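Local coordinates for protein transcriptional regulator KdgR (PDB 5Y6I) that probably binds DNA and regulates transcription, as an IclR-family regulator with a helix-turn-helix domain and a GAF-like C-terminal domain, at residues M91-S96 against R222-L227; T111-V116 against S149-V154; A156-E161 against S213-D218; E166-E171 against A184-L189; R194-H199 against A238-P243. All blocks are in the same frame, centred on the assembly; numbering follows the deposited sequence.

Overall arrangement
All five contacts lie in the C-terminal domain, where helices flank an antiparallel five-stranded sheet. Interactions 1 and 2 are buried and apolar in the main, and bring helices 93-108 and 150-158 against strands 223-232 and 111-118, respectively, neighbours in that sheet. Interaction 3 uses helix 150-158 again, at its C-terminal end, meets strand 209-217 and is aromatic and only partly buried. Interactions 4 and 5 share helix 183-196. The first is a sparse surface contact resting on one weak polar bond; the second, partly buried at the helix end, reaches the loop 238-243 and joins a salt bridge to an apolar patch. Methyl groups and rings line the sheet, while charged groups take over toward the periphery.

Interaction 1. Residues M91-S96 against R222-L227; sequences MDVLKS and RVAAVL
Val93, in the first turn of helix 93-108, settles its branched side chain on the methyl groups of Ala224 and Ala225. Its CB already touches the strand, 3.8 Å from Ala224 CB. Beyond it the two methyls diverge: CG2, trans to the valine's own nitrogen, lies between the alanines, 3.8 Å from Ala224 CB and 3.9 Å from Ala225 CB. CG1 reaches along the strand toward Ala225 CB (4.1 Å) and passes the carbonyl O of Ala224. Two consecutive residues can face the same helix because Ala224 and Ala225 together oppose Val216 in a classic beta bulge, and alanine is small enough to let the backbones come close, with 6.3 Å between Val93 CA and Ala224 CA. Just before Val93, Asp92 is the N-cap; its carboxylate accepts weak bonds from Leu94 N and Lys95 N, and its carbonyl O takes both the N and, at 3.1 Å, the OG of Ser96. This cap helps define the start of the helix. Nearby Arg222 forms salt bridges with Asp218 and with Glu128 of the second subunit. Met259 also packs on Val93, strand 111-118 flanks Ala225 through Leu114 and Val116, and helix 150-158 takes Val226.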
# COMPACT_ATOMS: atom_id res chain seq x y z
N MET A 91 -1.48 -5.45 -3.80
CA MET A 91 -1.43 -4.46 -4.86
C MET A 91 -0.31 -4.78 -5.84
O MET A 91 0.77 -5.23 -5.45
CB MET A 91 -1.21 -3.06 -4.27
CG MET A 91 -2.42 -2.41 -3.66
SD MET A 91 -2.06 -0.70 -3.19
CE MET A 91 -0.83 -0.95 -1.92
N ASP A 92 -0.59 -4.58 -7.14
CA ASP A 92 0.40 -4.83 -8.19
C ASP A 92 -0.02 -4.02 -9.42
O ASP A 92 -0.91 -4.44 -10.16
CB ASP A 92 0.50 -6.31 -8.53
CG ASP A 92 1.49 -6.57 -9.65
OD1 ASP A 92 2.49 -5.83 -9.72
OD2 ASP A 92 1.26 -7.48 -10.47
N VAL A 93 0.62 -2.87 -9.62
CA VAL A 93 0.27 -2.05 -10.76
C VAL A 93 0.50 -2.80 -12.06
O VAL A 93 -0.13 -2.49 -13.07
CB VAL A 93 1.06 -0.73 -10.73
CG1 VAL A 93 2.52 -0.97 -11.08
CG2 VAL A 93 0.42 0.31 -11.64
N LEU A 94 1.38 -3.80 -12.07
CA LEU A 94 1.59 -4.53 -13.32
C LEU A 94 0.38 -5.38 -13.65
O LEU A 94 -0.00 -5.49 -14.82
CB LEU A 94 2.85 -5.39 -13.23
CG LEU A 94 4.06 -4.71 -13.89
CD1 LEU A 94 4.34 -3.33 -13.30
CD2 LEU A 94 5.31 -5.60 -13.86
N LYS A 95 -0.25 -5.97 -12.63
CA LYS A 95 -1.51 -6.69 -12.82
C LYS A 95 -2.63 -5.73 -13.21
O LYS A 95 -3.23 -5.87 -14.29
CB LYS A 95 -1.87 -7.46 -11.54
CG LYS A 95 -3.23 -8.19 -11.56
CD LYS A 95 -4.31 -7.49 -10.72
CE LYS A 95 -5.71 -7.77 -11.26
NZ LYS A 95 -6.78 -6.89 -10.70
N SER A 96 -2.90 -4.73 -12.37
CA SER A 96 -4.09 -3.89 -12.57
C SER A 96 -4.03 -3.12 -13.88
O SER A 96 -5.07 -2.75 -14.43
CB SER A 96 -4.27 -2.90 -11.41
OG SER A 96 -3.85 -3.44 -10.16
N ARG A 222 1.22 6.60 -3.47
CA ARG A 222 2.60 6.57 -3.91
C ARG A 222 2.61 6.33 -5.41
O ARG A 222 1.75 5.64 -5.95
CB ARG A 222 3.39 5.48 -3.17
CG ARG A 222 3.09 5.41 -1.66
CD ARG A 222 3.95 4.37 -0.90
NE ARG A 222 3.56 3.00 -1.19
CZ ARG A 222 3.65 1.99 -0.32
NH1 ARG A 222 4.11 2.21 0.89
NH2 ARG A 222 3.27 0.77 -0.67
N VAL A 223 3.58 6.93 -6.10
CA VAL A 223 3.63 6.74 -7.54
C VAL A 223 3.95 5.28 -7.81
O VAL A 223 5.01 4.78 -7.41
CB VAL A 223 4.64 7.68 -8.20
CG1 VAL A 223 4.70 7.40 -9.69
CG2 VAL A 223 4.23 9.10 -7.95
N ALA A 224 3.03 4.58 -8.47
CA ALA A 224 3.18 3.17 -8.78
C ALA A 224 3.87 2.96 -10.11
O ALA A 224 4.73 2.08 -10.24
CB ALA A 224 1.80 2.48 -8.82
N ALA A 225 3.49 3.77 -11.09
CA ALA A 225 3.98 3.66 -12.45
C ALA A 225 3.67 4.97 -13.17
O ALA A 225 3.04 5.88 -12.61
CB ALA A 225 3.35 2.47 -13.17
N VAL A 226 4.15 5.06 -14.41
CA VAL A 226 3.78 6.11 -15.35
C VAL A 226 3.30 5.43 -16.62
O VAL A 226 3.90 4.45 -17.08
CB VAL A 226 4.94 7.07 -15.65
CG1 VAL A 226 4.50 8.20 -16.61
CG2 VAL A 226 5.47 7.65 -14.36
N LEU A 227 2.18 5.91 -17.16
CA LEU A 227 1.60 5.37 -18.37
C LEU A 227 1.66 6.45 -19.44
O LEU A 227 1.46 7.63 -19.15
CB LEU A 227 0.15 4.90 -18.13
CG LEU A 227 -0.36 3.79 -19.05
CD1 LEU A 227 -1.53 3.07 -18.38
CD2 LEU A 227 -0.77 4.31 -20.42

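Interaction 2. Residues T111-V116 against S149-V154; sequences TCFLAV and SSTGLV
Thr151 of helix 150-158 meets Phe113 and Ala115 of strand 111-118, a helix-on-sheet contact within the GAF-like fold of the C-terminal domain. The threonine divides its two branches between two neighbours. Its methyl CG2 lies 3.6 Å from Ala115 CB, a purely apolar touch, while OG1 comes to the edge of the Phe113 ring, close to the ring plane and 3.2 Å from CE1. No hydrogen bond crosses the contact; the oxygen merely borders the weakly positive ring hydrogens. The division follows from chi1 of -49°, which sets CG2 trans to the threonine's own nitrogen and OG1 trans to its carbonyl carbon. Phe113 and Ala115, alternate residues of one strand, serve the same helix, the alanine pointing toward it and the phenylalanine bringing its ring in from the side. Around this first shell, Leu144 packs on both Phe113 and Thr151, and Thr228 of the neighbouring strand 223-232 touches Thr151 as well. Ser150 OG is hydrogen-bonded to Ser213 OG, which tethers the first turn to strand 209-217. That turn is itself held by its N-cap, where Ser149 OG accepts from Gly152 N at 3.2 Å with an N-H...O angle of 145°.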
# COMPACT_ATOMS: atom_id res chain seq x y z
N THR A 111 1.07 3.58 -29.71
CA THR A 111 1.81 2.74 -28.77
C THR A 111 1.76 3.34 -27.37
O THR A 111 2.17 4.49 -27.17
CB THR A 111 3.25 2.56 -29.26
OG1 THR A 111 3.23 1.99 -30.57
CG2 THR A 111 4.02 1.61 -28.34
N CYS A 112 1.24 2.57 -26.42
CA CYS A 112 1.21 2.95 -25.00
C CYS A 112 2.13 2.02 -24.22
O CYS A 112 2.26 0.84 -24.57
CB CYS A 112 -0.20 2.87 -24.41
SG CYS A 112 -1.47 3.66 -25.42
N PHE A 113 2.78 2.56 -23.19
CA PHE A 113 3.69 1.76 -22.38
C PHE A 113 3.55 2.10 -20.90
O PHE A 113 3.07 3.18 -20.52
CB PHE A 113 5.16 1.90 -22.84
CG PHE A 113 5.70 3.33 -22.85
CD1 PHE A 113 6.52 3.78 -21.82
CD2 PHE A 113 5.49 4.16 -23.94
CE1 PHE A 113 7.06 5.08 -21.86
CE2 PHE A 113 6.03 5.45 -23.99
CZ PHE A 113 6.81 5.91 -22.96
N LEU A 114 3.96 1.15 -20.06
CA LEU A 114 3.99 1.34 -18.62
C LEU A 114 5.45 1.31 -18.16
O LEU A 114 6.21 0.41 -18.55
CB LEU A 114 3.18 0.27 -17.89
CG LEU A 114 2.84 0.55 -16.42
CD1 LEU A 114 1.76 1.62 -16.30
CD2 LEU A 114 2.38 -0.73 -15.74
N ALA A 115 5.82 2.29 -17.35
CA ALA A 115 7.14 2.35 -16.75
C ALA A 115 7.00 2.46 -15.24
O ALA A 115 6.05 3.05 -14.74
CB ALA A 115 7.94 3.54 -17.27
N VAL A 116 7.96 1.85 -14.54
CA VAL A 116 8.10 1.97 -13.09
C VAL A 116 9.49 2.51 -12.79
O VAL A 116 10.35 2.60 -13.66
CB VAL A 116 7.88 0.63 -12.37
CG1 VAL A 116 6.51 0.01 -12.76
CG2 VAL A 116 9.06 -0.32 -12.68
N SER A 149 12.74 12.71 -21.42
CA SER A 149 11.53 12.00 -21.83
C SER A 149 10.33 12.47 -21.02
O SER A 149 10.47 13.09 -19.97
CB SER A 149 11.70 10.48 -21.67
OG SER A 149 12.02 10.12 -20.35
N SER A 150 9.13 12.17 -21.53
CA SER A 150 7.91 12.56 -20.83
C SER A 150 7.67 11.66 -19.64
O SER A 150 7.12 12.09 -18.62
CB SER A 150 6.72 12.50 -21.79
OG SER A 150 6.65 11.22 -22.41
N THR A 151 8.06 10.39 -19.76
CA THR A 151 8.00 9.46 -18.65
C THR A 151 8.91 9.89 -17.51
O THR A 151 8.55 9.79 -16.33
CB THR A 151 8.40 8.08 -19.18
OG1 THR A 151 7.67 7.80 -20.38
CG2 THR A 151 8.12 7.02 -18.17
N GLY A 152 10.11 10.38 -17.85
CA GLY A 152 11.04 10.81 -16.82
C GLY A 152 10.60 12.08 -16.13
O GLY A 152 10.89 12.28 -14.94
N LEU A 153 9.89 12.96 -16.85
CA LEU A 153 9.46 14.21 -16.24
C LEU A 153 8.33 13.99 -15.24
O LEU A 153 8.30 14.63 -14.18
CB LEU A 153 9.05 15.23 -17.31
CG LEU A 153 10.18 15.70 -18.24
CD1 LEU A 153 9.96 17.13 -18.72
CD2 LEU A 153 11.51 15.60 -17.55
N VAL A 154 7.39 13.10 -15.55
CA VAL A 154 6.32 12.82 -14.59
C VAL A 154 6.91 12.26 -13.30
O VAL A 154 6.59 12.72 -12.20
CB VAL A 154 5.26 11.88 -15.18
CG1 VAL A 154 4.20 11.56 -14.07
CG2 VAL A 154 4.61 12.50 -16.41

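Interaction 3. Residues A156-E161 against S213-D218; sequences AAFLPE and SAPVFD
Phe158, the last residue of helix 150-158, lays one face of its ring on Pro215 and receives the edge of Phe217 in an offset edge-to-face pair. The proline side is the compact one. Pro215 CG stands 4.0 Å from the Phe158 ring centroid and only 19° off the ring normal, a CH-pi contact displaced toward the rim, so that CE1 is the nearest ring carbon at 3.8 Å. Proline suits this position in strand 209-217: its rigid ring presents a compact CH2 at CG to the pi face, and its CB points at the helix. Phe217, two residues along the strand, turns its own edge toward the face of Phe158. The centroids are 5.8 Å apart and the planes make 68°, with Phe217 CZ at 4.0 Å from Phe158 CE2. In the GAF-like alpha/beta fold, a helix packed on the antiparallel sheet, this pairs the C-terminal end of helix 150-158 with the strand between 199-202 and 223-232, and Val223 of the latter touches both phenylalanines. Toward the outside the contact thins. Both rings are partly exposed, whereas Pro215 is buried and also touches Val154. Beyond Phe158 the chain leaves helical geometry at Leu159 and turns from the strand: Pro160 packs on Asp106 of the second subunit, and Glu161, though exposed, pairs with Arg168.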
# COMPACT_ATOMS: atom_id res chain seq x y z
N ALA A 156 9.98 12.75 -12.08
CA ALA A 156 10.57 13.88 -11.37
C ALA A 156 9.50 14.78 -10.77
O ALA A 156 9.72 15.39 -9.71
CB ALA A 156 11.46 14.71 -12.30
N ALA A 157 8.35 14.89 -11.43
CA ALA A 157 7.32 15.78 -10.91
C ALA A 157 6.73 15.23 -9.61
O ALA A 157 6.38 16.02 -8.72
CB ALA A 157 6.23 15.98 -11.95
N PHE A 158 6.64 13.91 -9.48
CA PHE A 158 5.87 13.32 -8.40
C PHE A 158 6.68 12.58 -7.35
O PHE A 158 6.21 12.48 -6.21
CB PHE A 158 4.80 12.39 -8.99
CG PHE A 158 3.70 13.12 -9.68
CD1 PHE A 158 3.81 13.48 -11.02
CD2 PHE A 158 2.57 13.52 -8.98
CE1 PHE A 158 2.80 14.18 -11.65
CE2 PHE A 158 1.56 14.22 -9.61
CZ PHE A 158 1.68 14.55 -10.96
N LEU A 159 7.87 12.08 -7.65
CA LEU A 159 8.66 11.42 -6.63
C LEU A 159 9.40 12.43 -5.78
O LEU A 159 9.63 13.57 -6.18
CB LEU A 159 9.66 10.46 -7.24
CG LEU A 159 8.99 9.33 -7.98
CD1 LEU A 159 9.77 9.12 -9.21
CD2 LEU A 159 8.82 8.07 -7.06
N PRO A 160 9.82 12.02 -4.57
CA PRO A 160 10.67 12.88 -3.77
C PRO A 160 11.91 13.33 -4.52
O PRO A 160 12.43 12.64 -5.40
CB PRO A 160 11.02 12.00 -2.56
CG PRO A 160 9.94 11.06 -2.46
CD PRO A 160 9.57 10.74 -3.86
N GLU A 161 12.38 14.52 -4.15
CA GLU A 161 13.60 15.05 -4.73
C GLU A 161 14.77 14.14 -4.45
O GLU A 161 15.69 14.02 -5.27
CB GLU A 161 13.83 16.47 -4.18
CG GLU A 161 15.27 16.92 -4.01
CD GLU A 161 15.99 17.08 -5.34
OE1 GLU A 161 15.32 17.13 -6.40
OE2 GLU A 161 17.23 17.18 -5.30
N SER A 213 2.31 11.53 -21.07
CA SER A 213 2.59 10.76 -19.86
C SER A 213 1.73 11.23 -18.70
O SER A 213 1.60 12.44 -18.47
CB SER A 213 4.05 10.88 -19.46
OG SER A 213 4.89 10.51 -20.52
N ALA A 214 1.22 10.27 -17.93
CA ALA A 214 0.47 10.51 -16.71
C ALA A 214 0.88 9.48 -15.67
O ALA A 214 1.31 8.37 -16.01
CB ALA A 214 -1.04 10.41 -16.95
N PRO A 215 0.77 9.83 -14.39
CA PRO A 215 1.17 8.92 -13.33
C PRO A 215 0.03 8.05 -12.80
O PRO A 215 -1.14 8.43 -12.84
CB PRO A 215 1.66 9.87 -12.23
CG PRO A 215 0.77 11.09 -12.41
CD PRO A 215 0.58 11.21 -13.91
N VAL A 216 0.43 6.89 -12.26
CA VAL A 216 -0.48 5.93 -11.64
C VAL A 216 -0.10 5.78 -10.16
O VAL A 216 1.07 5.55 -9.83
CB VAL A 216 -0.43 4.57 -12.36
CG1 VAL A 216 -1.39 3.60 -11.71
CG2 VAL A 216 -0.70 4.75 -13.89
N PHE A 217 -1.10 5.88 -9.28
CA PHE A 217 -0.91 5.91 -7.83
C PHE A 217 -1.44 4.64 -7.18
O PHE A 217 -2.39 4.02 -7.67
CB PHE A 217 -1.64 7.11 -7.23
CG PHE A 217 -1.22 8.42 -7.80
CD1 PHE A 217 -0.05 9.03 -7.38
CD2 PHE A 217 -1.99 9.05 -8.76
CE1 PHE A 217 0.35 10.26 -7.92
CE2 PHE A 217 -1.60 10.28 -9.30
CZ PHE A 217 -0.44 10.88 -8.88
N ASP A 218 -0.86 4.28 -6.04
CA ASP A 218 -1.39 3.15 -5.29
C ASP A 218 -2.35 3.66 -4.22
O ASP A 218 -2.60 4.87 -4.09
CB ASP A 218 -0.27 2.28 -4.70
CG ASP A 218 0.60 3.00 -3.67
OD1 ASP A 218 0.32 4.18 -3.33
OD2 ASP A 218 1.59 2.36 -3.19

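Interaction 4. Residues E166-E171 against A184-L189; sequences ELREEE and AAYAVL
Two neighbouring helices at the surface of the C-terminal domain, 162-171 and 183-196, meet through Arg168 and Tyr186, two long side chains that together span the gap. The backbones stay well apart, with 12.1 Å between Arg168 CA and Tyr186 CA, so only long residues can bridge them. Arg168 NH1 donates to Tyr186 OH at 3.2 Å, but the N-H...O angle is 128° and the bond is weak. The guanidinium and the phenol ring are turned steeply against each other, their planes 76° apart, and there is no stacking; the remaining contact is looser, with Arg168 CD 3.9 Å from Tyr186 OH. Both chains begin by leaving their helices trans to the backbone nitrogen. The arginine then bends at chi3, 83°, which swings the guanidinium across the end of the tyrosine. Its stronger partner is elsewhere: Arg168 NH1 also forms a salt bridge with Glu161, just ahead of its own helix. The tyrosine oxygen is thus a secondary partner of a nitrogen that already has a charged one. Leu147 lies against both side chains, and Glu171 takes bonds from the backbone N of Leu146 and of Leu147. The loop leading into helix 150-158 therefore packs against this contact at the surface, while one turn on from Tyr186, Leu189 meets Leu153 of helix 150-158, and helix 183-196 runs on toward strand 199-202.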
# COMPACT_ATOMS: atom_id res chain seq x y z
N GLU A 166 20.29 12.04 -7.51
CA GLU A 166 21.61 11.49 -7.84
C GLU A 166 21.70 11.17 -9.32
O GLU A 166 22.61 11.63 -10.01
CB GLU A 166 21.92 10.25 -7.01
CG GLU A 166 23.16 9.52 -7.53
CD GLU A 166 23.47 8.24 -6.78
OE1 GLU A 166 24.51 8.21 -6.08
OE2 GLU A 166 22.66 7.28 -6.89
N LEU A 167 20.76 10.37 -9.84
CA LEU A 167 20.80 10.06 -11.26
C LEU A 167 20.61 11.31 -12.09
O LEU A 167 21.26 11.46 -13.14
CB LEU A 167 19.77 8.97 -11.63
CG LEU A 167 18.25 9.06 -11.46
CD1 LEU A 167 17.58 9.46 -12.77
CD2 LEU A 167 17.69 7.73 -10.99
N ARG A 168 19.79 12.26 -11.62
CA ARG A 168 19.71 13.54 -12.31
C ARG A 168 21.06 14.24 -12.35
O ARG A 168 21.40 14.89 -13.35
CB ARG A 168 18.67 14.45 -11.65
CG ARG A 168 18.66 15.85 -12.28
CD ARG A 168 17.76 16.80 -11.53
NE ARG A 168 18.49 17.32 -10.40
CZ ARG A 168 17.97 17.54 -9.20
NH1 ARG A 168 16.69 17.28 -8.94
NH2 ARG A 168 18.75 18.01 -8.24
N GLU A 169 21.84 14.13 -11.27
CA GLU A 169 23.17 14.73 -11.27
C GLU A 169 24.15 13.95 -12.15
O GLU A 169 25.06 14.54 -12.73
CB GLU A 169 23.68 14.84 -9.84
CG GLU A 169 22.98 15.92 -9.04
CD GLU A 169 23.07 15.71 -7.55
OE1 GLU A 169 22.39 16.45 -6.81
OE2 GLU A 169 23.82 14.81 -7.12
N GLU A 170 23.99 12.63 -12.24
CA GLU A 170 24.80 11.89 -13.20
C GLU A 170 24.46 12.29 -14.63
O GLU A 170 25.32 12.24 -15.51
CB GLU A 170 24.60 10.38 -13.03
CG GLU A 170 25.03 9.84 -11.68
CD GLU A 170 24.78 8.35 -11.56
OE1 GLU A 170 24.41 7.72 -12.58
OE2 GLU A 170 24.94 7.81 -10.45
N GLU A 171 23.22 12.72 -14.86
CA GLU A 171 22.74 13.06 -16.20
C GLU A 171 23.31 14.39 -16.69
O GLU A 171 23.53 14.56 -17.89
CB GLU A 171 21.22 13.11 -16.19
CG GLU A 171 20.56 12.48 -17.41
CD GLU A 171 19.12 12.06 -17.14
OE1 GLU A 171 18.90 10.96 -16.59
OE2 GLU A 171 18.20 12.83 -17.49
N ALA A 184 15.55 27.42 -11.98
CA ALA A 184 14.28 28.12 -11.77
C ALA A 184 13.20 27.58 -12.70
O ALA A 184 12.17 27.07 -12.24
CB ALA A 184 14.48 29.62 -12.00
N ALA A 185 13.42 27.68 -14.01
CA ALA A 185 12.47 27.12 -14.97
C ALA A 185 12.19 25.65 -14.67
O ALA A 185 11.05 25.19 -14.80
CB ALA A 185 13.00 27.27 -16.39
N TYR A 186 13.22 24.90 -14.28
CA TYR A 186 13.01 23.49 -13.94
C TYR A 186 11.98 23.35 -12.83
O TYR A 186 11.08 22.51 -12.90
CB TYR A 186 14.35 22.85 -13.55
CG TYR A 186 14.27 21.54 -12.79
CD1 TYR A 186 14.38 20.32 -13.45
CD2 TYR A 186 14.13 21.52 -11.41
CE1 TYR A 186 14.33 19.12 -12.76
CE2 TYR A 186 14.08 20.34 -10.71
CZ TYR A 186 14.18 19.14 -11.38
OH TYR A 186 14.11 17.94 -10.69
N ALA A 187 12.09 24.19 -11.80
CA ALA A 187 11.18 24.09 -10.66
C ALA A 187 9.77 24.52 -11.04
O ALA A 187 8.79 23.96 -10.53
CB ALA A 187 11.71 24.91 -9.49
N VAL A 188 9.63 25.50 -11.94
CA VAL A 188 8.29 25.90 -12.36
C VAL A 188 7.65 24.82 -13.22
O VAL A 188 6.42 24.65 -13.23
CB VAL A 188 8.32 27.27 -13.08
CG1 VAL A 188 9.18 28.24 -12.33
CG2 VAL A 188 8.76 27.12 -14.50
N LEU A 189 8.46 24.05 -13.94
CA LEU A 189 7.86 23.03 -14.81
C LEU A 189 7.33 21.85 -14.00
O LEU A 189 6.26 21.33 -14.30
CB LEU A 189 8.87 22.57 -15.87
CG LEU A 189 8.32 21.40 -16.69
CD1 LEU A 189 7.35 21.86 -17.77
CD2 LEU A 189 9.44 20.57 -17.28

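Interaction 5. Residues R194-H199 against A238-P243; sequences RARGLH and AEEQGP
Helix 183-196 ends at Arg196, and the chain turns through Gly197, whose positive phi is readily adopted by a residue without a side chain, to enter strand 199-202 at His199, where its CA lies 6.5 Å from that of Glu240. Opposite, Glu240 sits in a beta turn closed by a hydrogen bond from Gly242 N to Glu239 O, and its CB points at the helix end. From there the glutamate runs out fully extended and is met by three side chains. Its aliphatic part rests on Leu198, whose CD2 is 3.7 Å from both Glu240 CB and Glu240 CG. Its carboxylate pairs with Arg196 in a salt bridge, NH1 lying 2.7 Å from OE1 and 2.9 Å from OE2. A bend at chi3 of Arg196, -107°, brings the guanidinium round to the acid, and the two flat groups end up only 17° from parallel. His199 approaches more loosely: its ND1 is 3.7 Å from Glu240 OE1, with the ring inclined 55° to the carboxylate, and the same ND1 borders the edge of the guanidinium. Leu198 also packs on Ala214 of strand 209-217, the neighbour of 199-202 in the sheet. The glutamate's methylenes thus cover buried Leu198 while its carboxylate faces partly exposed Arg196. That carboxylate would tend to stabilise positive charge on His199, and the adjacent arginine probably offsets much of that.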
# COMPACT_ATOMS: atom_id res chain seq x y z
N ARG A 194 2.31 18.78 -11.98
CA ARG A 194 1.35 18.39 -10.95
C ARG A 194 0.03 19.13 -11.07
O ARG A 194 -1.04 18.52 -11.01
CB ARG A 194 1.89 18.65 -9.55
CG ARG A 194 3.22 18.08 -9.24
CD ARG A 194 3.77 18.94 -8.10
NE ARG A 194 5.20 18.75 -8.02
CZ ARG A 194 6.03 19.65 -7.52
NH1 ARG A 194 5.57 20.81 -7.07
NH2 ARG A 194 7.32 19.38 -7.50
N ALA A 195 0.09 20.46 -11.18
CA ALA A 195 -1.12 21.23 -11.40
C ALA A 195 -1.98 20.60 -12.49
O ALA A 195 -3.21 20.61 -12.40
CB ALA A 195 -0.77 22.67 -11.76
N ARG A 196 -1.34 20.00 -13.51
CA ARG A 196 -2.00 19.50 -14.71
C ARG A 196 -2.16 17.99 -14.72
O ARG A 196 -3.03 17.49 -15.45
CB ARG A 196 -1.21 19.91 -15.96
CG ARG A 196 -1.10 21.41 -16.15
CD ARG A 196 -0.40 21.77 -17.46
NE ARG A 196 0.96 22.27 -17.25
CZ ARG A 196 2.07 21.63 -17.61
NH1 ARG A 196 2.01 20.44 -18.22
NH2 ARG A 196 3.26 22.18 -17.38
N GLY A 197 -1.34 17.25 -13.99
CA GLY A 197 -1.52 15.82 -13.86
C GLY A 197 -1.00 14.97 -15.00
O GLY A 197 -1.07 13.74 -14.91
N LEU A 198 -0.49 15.58 -16.07
CA LEU A 198 0.20 14.83 -17.13
C LEU A 198 1.26 15.73 -17.74
O LEU A 198 1.42 16.89 -17.35
CB LEU A 198 -0.77 14.29 -18.20
CG LEU A 198 -1.78 15.13 -19.00
CD1 LEU A 198 -2.88 15.68 -18.14
CD2 LEU A 198 -1.14 16.27 -19.77
N HIS A 199 1.97 15.19 -18.73
CA HIS A 199 2.97 15.98 -19.43
C HIS A 199 3.14 15.50 -20.86
O HIS A 199 3.20 14.29 -21.12
CB HIS A 199 4.32 15.93 -18.73
CG HIS A 199 5.27 16.97 -19.22
ND1 HIS A 199 5.02 18.32 -19.05
CD2 HIS A 199 6.41 16.88 -19.93
CE1 HIS A 199 6.00 19.01 -19.61
NE2 HIS A 199 6.85 18.16 -20.16
N ALA A 238 0.41 15.32 -29.66
CA ALA A 238 0.56 15.12 -28.22
C ALA A 238 0.28 16.43 -27.48
O ALA A 238 1.16 17.08 -26.92
CB ALA A 238 1.95 14.60 -27.89
N GLU A 239 -1.00 16.81 -27.49
CA GLU A 239 -1.45 18.04 -26.84
C GLU A 239 -2.06 17.70 -25.49
O GLU A 239 -2.89 16.80 -25.38
CB GLU A 239 -2.44 18.79 -27.72
CG GLU A 239 -1.76 19.84 -28.59
CD GLU A 239 -2.72 20.61 -29.45
OE1 GLU A 239 -2.71 20.42 -30.69
OE2 GLU A 239 -3.50 21.42 -28.90
N GLU A 240 -1.63 18.44 -24.46
CA GLU A 240 -2.02 18.16 -23.07
C GLU A 240 -3.52 18.23 -22.84
O GLU A 240 -3.98 17.85 -21.76
CB GLU A 240 -1.30 19.13 -22.11
CG GLU A 240 0.21 18.89 -22.00
CD GLU A 240 0.92 19.85 -21.06
OE1 GLU A 240 2.15 19.70 -20.86
OE2 GLU A 240 0.26 20.77 -20.51
N GLN A 241 -4.30 18.70 -23.82
CA GLN A 241 -5.75 18.73 -23.67
C GLN A 241 -6.46 18.25 -24.93
O GLN A 241 -7.55 18.74 -25.27
CB GLN A 241 -6.22 20.13 -23.27
CG GLN A 241 -7.58 20.15 -22.60
CD GLN A 241 -7.90 21.51 -22.02
OE1 GLN A 241 -8.28 22.44 -22.73
NE2 GLN A 241 -7.74 21.62 -20.70
N GLY A 242 -5.88 17.29 -25.64
CA GLY A 242 -6.50 16.75 -26.83
C GLY A 242 -6.99 15.35 -26.56
O GLY A 242 -6.34 14.58 -25.85
N PRO A 243 -8.15 14.97 -27.16
CA PRO A 243 -8.80 13.69 -26.82
C PRO A 243 -7.91 12.50 -26.47
O PRO A 243 -8.39 11.57 -25.82
CB PRO A 243 -9.64 13.43 -28.08
CG PRO A 243 -10.09 14.80 -28.48
CD PRO A 243 -8.97 15.76 -28.09